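Local coordinates for oligopeptide ABC transporter, periplasmic oligopeptide-binding protein, putative (Thermotoga maritima MSB8, PDB 5IPW) that probably binds oligopeptides in the periplasm and delivers them to an ABC transporter for import, at residues P70-V82 with D229-W242. Sequence-based numbering, arbitrary orientation.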
loop_
_atom_site.group_PDB
_atom_site.type_symbol
_atom_site.label_atom_id
_atom_site.label_comp_id
_atom_site.label_asym_id
_atom_site.label_seq_id
_atom_site.Cartn_x
_atom_site.Cartn_y
_atom_site.Cartn_z
ATOM N N PRO A 70 -18.375 11.359 6.870
ATOM C CA PRO A 70 -18.608 10.117 6.124
ATOM C C PRO A 70 -17.754 9.950 4.872
ATOM O O PRO A 70 -17.376 8.838 4.524
ATOM C CB PRO A 70 -20.084 10.218 5.757
ATOM C CG PRO A 70 -20.686 10.969 6.899
ATOM C CD PRO A 70 -19.638 11.940 7.363
ATOM N N SER A 71 -17.468 11.060 4.206
ATOM C CA SER A 71 -16.528 11.109 3.089
ATOM C C SER A 71 -15.180 10.472 3.416
ATOM O O SER A 71 -14.534 9.879 2.561
ATOM C CB SER A 71 -16.295 12.574 2.718
ATOM O OG SER A 71 -15.162 12.717 1.888
ATOM N N ASP A 72 -14.760 10.616 4.666
ATOM C CA ASP A 72 -13.456 10.153 5.134
ATOM C C ASP A 72 -13.520 8.704 5.642
ATOM O O ASP A 72 -12.867 8.348 6.613
ATOM C CB ASP A 72 -13.000 11.097 6.259
ATOM C CG ASP A 72 -11.509 11.323 6.281
ATOM O OD1 ASP A 72 -10.763 10.714 5.477
ATOM O OD2 ASP A 72 -11.091 12.142 7.123
ATOM N N ARG A 73 -14.301 7.878 4.950
ATOM C CA ARG A 73 -14.610 6.502 5.352
ATOM C C ARG A 73 -13.356 5.662 5.612
ATOM O O ARG A 73 -13.232 5.028 6.661
ATOM C CB ARG A 73 -15.472 5.852 4.255
ATOM C CG ARG A 73 -15.748 4.362 4.399
ATOM C CD ARG A 73 -16.617 3.858 3.253
ATOM N NE ARG A 73 -17.978 4.380 3.337
ATOM C CZ ARG A 73 -18.966 3.839 4.051
ATOM N NH1 ARG A 73 -18.780 2.733 4.760
ATOM N NH2 ARG A 73 -20.165 4.407 4.054
ATOM N N TRP A 74 -12.425 5.690 4.665
ATOM C CA TRP A 74 -11.296 4.753 4.660
ATOM C C TRP A 74 -10.237 5.024 5.716
ATOM O O TRP A 74 -9.409 4.161 5.995
ATOM C CB TRP A 74 -10.659 4.698 3.280
ATOM C CG TRP A 74 -11.647 4.279 2.273
ATOM C CD1 TRP A 74 -12.214 5.058 1.317
ATOM C CD2 TRP A 74 -12.252 2.987 2.155
ATOM N NE1 TRP A 74 -13.116 4.328 0.586
ATOM C CE2 TRP A 74 -13.161 3.053 1.080
ATOM C CE3 TRP A 74 -12.101 1.775 2.840
ATOM C CZ2 TRP A 74 -13.916 1.953 0.671
ATOM C CZ3 TRP A 74 -12.855 0.683 2.436
ATOM C CH2 TRP A 74 -13.751 0.780 1.360
ATOM N N GLY A 75 -10.261 6.213 6.297
ATOM C CA GLY A 75 -9.422 6.507 7.441
ATOM C C GLY A 75 -9.841 5.706 8.654
ATOM O O GLY A 75 -9.000 5.261 9.429
ATOM N N ILE A 76 -11.147 5.534 8.820
ATOM C CA ILE A 76 -11.675 4.720 9.903
ATOM C C ILE A 76 -11.382 3.262 9.586
ATOM O O ILE A 76 -10.868 2.544 10.422
ATOM C CB ILE A 76 -13.196 4.883 10.072
ATOM C CG1 ILE A 76 -13.584 6.353 10.299
ATOM C CG2 ILE A 76 -13.708 4.016 11.213
ATOM C CD1 ILE A 76 -13.003 6.990 11.540
ATOM N N SER A 77 -11.701 2.838 8.367
ATOM C CA SER A 77 -11.445 1.461 7.949
ATOM C C SER A 77 -10.015 1.015 8.252
ATOM O O SER A 77 -9.808 -0.077 8.761
ATOM C CB SER A 77 -11.706 1.270 6.457
ATOM O OG SER A 77 -11.395 -0.064 6.081
ATOM N N LYS A 78 -9.046 1.876 7.960
ATOM C CA LYS A 78 -7.640 1.546 8.154
ATOM C C LYS A 78 -7.183 1.543 9.618
ATOM O O LYS A 78 -6.077 1.102 9.910
ATOM C CB LYS A 78 -6.770 2.471 7.317
ATOM C CG LYS A 78 -6.889 2.169 5.838
ATOM C CD LYS A 78 -6.242 3.240 4.984
ATOM C CE LYS A 78 -6.203 2.825 3.523
ATOM N NZ LYS A 78 -5.846 3.961 2.627
ATOM N N LEU A 79 -8.022 2.030 10.530
ATOM C CA LEU A 79 -7.808 1.818 11.966
ATOM C C LEU A 79 -8.354 0.478 12.418
ATOM O O LEU A 79 -7.847 -0.119 13.362
ATOM C CB LEU A 79 -8.509 2.896 12.795
ATOM C CG LEU A 79 -8.000 4.323 12.651
ATOM C CD1 LEU A 79 -8.701 5.209 13.670
ATOM C CD2 LEU A 79 -6.493 4.385 12.832
ATOM N N ILE A 80 -9.384 0.027 11.717
ATOM C CA ILE A 80 -10.357 -0.906 12.241
ATOM C C ILE A 80 -10.241 -2.293 11.594
ATOM O O ILE A 80 -10.806 -3.266 12.081
ATOM C CB ILE A 80 -11.762 -0.263 12.046
ATOM C CG1 ILE A 80 -12.451 -0.119 13.380
ATOM C CG2 ILE A 80 -12.634 -0.954 10.989
ATOM C CD1 ILE A 80 -11.828 0.991 14.189
ATOM N N GLU A 81 -9.470 -2.373 10.518
ATOM C CA GLU A 81 -9.432 -3.554 9.670
ATOM C C GLU A 81 -8.761 -4.743 10.327
ATOM O O GLU A 81 -7.807 -4.603 11.089
ATOM C CB GLU A 81 -8.725 -3.239 8.346
ATOM C CG GLU A 81 -9.667 -2.749 7.260
ATOM C CD GLU A 81 -8.935 -2.082 6.117
ATOM O OE1 GLU A 81 -7.856 -2.577 5.710
ATOM O OE2 GLU A 81 -9.440 -1.051 5.631
ATOM N N VAL A 82 -9.275 -5.922 10.005
ATOM C CA VAL A 82 -8.683 -7.176 10.456
ATOM C C VAL A 82 -8.555 -8.131 9.277
ATOM O O VAL A 82 -9.365 -8.112 8.351
ATOM C CB VAL A 82 -9.491 -7.832 11.604
ATOM C CG1 VAL A 82 -9.459 -6.954 12.845
ATOM C CG2 VAL A 82 -10.928 -8.121 11.184
ATOM N N ASP A 229 -22.843 -1.925 6.137
ATOM C CA ASP A 229 -22.007 -0.725 6.129
ATOM C C ASP A 229 -21.321 -0.585 7.484
ATOM O O ASP A 229 -21.962 -0.221 8.474
ATOM C CB ASP A 229 -22.884 0.507 5.851
ATOM C CG ASP A 229 -22.076 1.769 5.616
ATOM O OD1 ASP A 229 -21.094 2.011 6.344
ATOM O OD2 ASP A 229 -22.430 2.541 4.706
ATOM N N PHE A 230 -20.015 -0.851 7.521
ATOM C CA PHE A 230 -19.252 -0.836 8.775
ATOM C C PHE A 230 -19.201 0.534 9.453
ATOM O O PHE A 230 -18.976 0.625 10.653
ATOM C CB PHE A 230 -17.820 -1.317 8.541
ATOM C CG PHE A 230 -16.912 -0.254 8.010
ATOM C CD1 PHE A 230 -16.207 0.572 8.883
ATOM C CD2 PHE A 230 -16.770 -0.058 6.644
ATOM C CE1 PHE A 230 -15.364 1.559 8.400
ATOM C CE2 PHE A 230 -15.932 0.933 6.154
ATOM C CZ PHE A 230 -15.229 1.743 7.034
ATOM N N LEU A 231 -19.371 1.588 8.664
ATOM C CA LEU A 231 -19.274 2.961 9.135
ATOM C C LEU A 231 -20.612 3.445 9.668
ATOM O O LEU A 231 -20.682 4.029 10.742
ATOM C CB LEU A 231 -18.824 3.849 7.971
ATOM C CG LEU A 231 -18.495 5.327 8.205
ATOM C CD1 LEU A 231 -17.222 5.480 9.023
ATOM C CD2 LEU A 231 -18.332 6.034 6.870
ATOM N N GLU A 232 -21.673 3.179 8.912
ATOM C CA GLU A 232 -23.011 3.723 9.188
ATOM C C GLU A 232 -23.814 2.864 10.162
ATOM O O GLU A 232 -24.532 3.395 11.012
ATOM C CB GLU A 232 -23.818 3.857 7.883
ATOM C CG GLU A 232 -23.180 4.709 6.787
ATOM C CD GLU A 232 -23.396 6.204 6.964
ATOM O OE1 GLU A 232 -22.835 6.976 6.148
ATOM O OE2 GLU A 232 -24.123 6.610 7.903
ATOM N N ASN A 233 -23.708 1.539 10.031
ATOM C CA ASN A 233 -24.585 0.634 10.774
ATOM C C ASN A 233 -24.040 0.186 12.135
ATOM O O ASN A 233 -23.311 -0.795 12.253
ATOM C CB ASN A 233 -24.953 -0.577 9.930
ATOM C CG ASN A 233 -25.986 -1.453 10.604
ATOM O OD1 ASN A 233 -26.595 -1.051 11.595
ATOM N ND2 ASN A 233 -26.176 -2.664 10.085
ATOM N N THR A 234 -24.445 0.925 13.155
ATOM C CA THR A 234 -24.192 0.619 14.565
ATOM C C THR A 234 -24.611 -0.803 14.993
ATOM O O THR A 234 -24.141 -1.321 16.015
ATOM C CB THR A 234 -24.888 1.711 15.425
ATOM O OG1 THR A 234 -23.952 2.769 15.664
ATOM C CG2 THR A 234 -25.430 1.195 16.757
ATOM N N GLU A 235 -25.497 -1.431 14.226
ATOM C CA GLU A 235 -26.001 -2.749 14.585
ATOM C C GLU A 235 -25.220 -3.888 13.953
ATOM O O GLU A 235 -25.447 -5.040 14.291
ATOM C CB GLU A 235 -27.483 -2.861 14.216
ATOM C CG GLU A 235 -28.386 -2.005 15.085
ATOM C CD GLU A 235 -28.496 -2.522 16.504
ATOM O OE1 GLU A 235 -28.628 -3.748 16.684
ATOM O OE2 GLU A 235 -28.472 -1.704 17.444
ATOM N N LEU A 236 -24.297 -3.567 13.056
ATOM C CA LEU A 236 -23.542 -4.577 12.321
ATOM C C LEU A 236 -22.499 -5.287 13.209
ATOM O O LEU A 236 -21.563 -4.655 13.685
ATOM C CB LEU A 236 -22.848 -3.912 11.136
ATOM C CG LEU A 236 -21.992 -4.801 10.248
ATOM C CD1 LEU A 236 -22.873 -5.844 9.594
ATOM C CD2 LEU A 236 -21.256 -3.987 9.192
ATOM N N PRO A 237 -22.651 -6.604 13.433
ATOM C CA PRO A 237 -21.617 -7.323 14.177
ATOM C C PRO A 237 -20.287 -7.247 13.470
ATOM O O PRO A 237 -20.246 -7.263 12.237
ATOM C CB PRO A 237 -22.119 -8.769 14.175
ATOM C CG PRO A 237 -23.593 -8.647 14.032
ATOM C CD PRO A 237 -23.788 -7.481 13.108
ATOM N N THR A 238 -19.212 -7.172 14.240
ATOM C CA THR A 238 -17.890 -6.961 13.672
ATOM C C THR A 238 -16.813 -7.803 14.375
ATOM O O THR A 238 -16.993 -8.239 15.519
ATOM C CB THR A 238 -17.511 -5.459 13.720
ATOM O OG1 THR A 238 -16.224 -5.246 13.122
ATOM C CG2 THR A 238 -17.471 -4.961 15.137
ATOM N N LEU A 239 -15.708 -8.018 13.657
ATOM C CA LEU A 239 -14.501 -8.641 14.200
ATOM C C LEU A 239 -13.430 -7.604 14.543
ATOM O O LEU A 239 -12.349 -7.949 15.021
ATOM C CB LEU A 239 -13.945 -9.662 13.196
ATOM C CG LEU A 239 -14.869 -10.871 12.957
ATOM C CD1 LEU A 239 -14.455 -11.679 11.745
ATOM C CD2 LEU A 239 -14.922 -11.776 14.172
ATOM N N SER A 240 -13.730 -6.329 14.312
ATOM C CA SER A 240 -12.754 -5.261 14.544
ATOM C C SER A 240 -12.529 -4.985 16.034
ATOM O O SER A 240 -13.391 -5.273 16.864
ATOM C CB SER A 240 -13.216 -3.978 13.854
ATOM O OG SER A 240 -13.175 -4.119 12.454
ATOM N N PRO A 241 -11.370 -4.418 16.377
ATOM C CA PRO A 241 -11.095 -4.027 17.765
ATOM C C PRO A 241 -12.018 -2.912 18.305
ATOM O O PRO A 241 -12.200 -2.797 19.517
ATOM C CB PRO A 241 -9.650 -3.541 17.707
ATOM C CG PRO A 241 -9.447 -3.133 16.288
ATOM C CD PRO A 241 -10.228 -4.136 15.497
ATOM N N TRP A 242 -12.575 -2.086 17.427
ATOM C CA TRP A 242 -13.608 -1.153 17.851
ATOM C C TRP A 242 -14.777 -1.186 16.875
ATOM O O TRP A 242 -14.623 -1.620 15.730
ATOM C CB TRP A 242 -13.075 0.276 17.958
ATOM C CG TRP A 242 -11.887 0.474 18.831
ATOM C CD1 TRP A 242 -11.893 0.699 20.162
ATOM C CD2 TRP A 242 -10.519 0.509 18.423
ATOM N NE1 TRP A 242 -10.607 0.859 20.627
ATOM C CE2 TRP A 242 -9.746 0.753 19.570
ATOM C CE3 TRP A 242 -9.868 0.359 17.192
ATOM C CZ2 TRP A 242 -8.357 0.846 19.532
ATOM C CZ3 TRP A 242 -8.485 0.458 17.155
ATOM C CH2 TRP A 242 -7.748 0.706 18.318
#
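Arg73, in the first turn of helix 73-80, reaches Asp229 at the start of the loop that joins helix 220-227 to strand 242-244, in a fold of the periplasmic binding protein type. Helix and loop each adjoin an outer strand of one mixed sheet, 62-67 and 242-244 respectively. The salt bridge is end-on: NH1 of Arg73 donates to OD1 of Asp229 at 2.9 Å, almost straight at 167°, while NH2 of Arg73 meets OD2 of Asp229 on its syn side. The two planes are nonetheless twisted 52° apart, and NH1 comes to OD1 from above the carboxylate. OD1 also accepts from the backbone N of Leu231, closing an Asx turn, and from that of Glu232, so it takes three donors and the carboxylate four bonds in all, which hold its orientation.

Apolar contacts flank the arginine and continue along the helix. CD2 of Leu231 lies over the guanidinium centre, 3.6 Å from CZ of Arg73. Arg73 CG, anti to the backbone N (chi1 172°), lies 3.8 Å from Phe230 CZ, which also touches CB of Ser77, while Ile76 CG2 sits at the ring edge. Further along, Ile80 CD1 abuts the edge of the Trp242 indole, whose NE1 hydrogen-bonds to Ile274 O, and Val82 CG2 packs on CB of Leu239.

At the helix end, Ser240, its N held by Thr238 OG1 in an ST turn, donates through OG to Ile80 O from above the carbonyl plane.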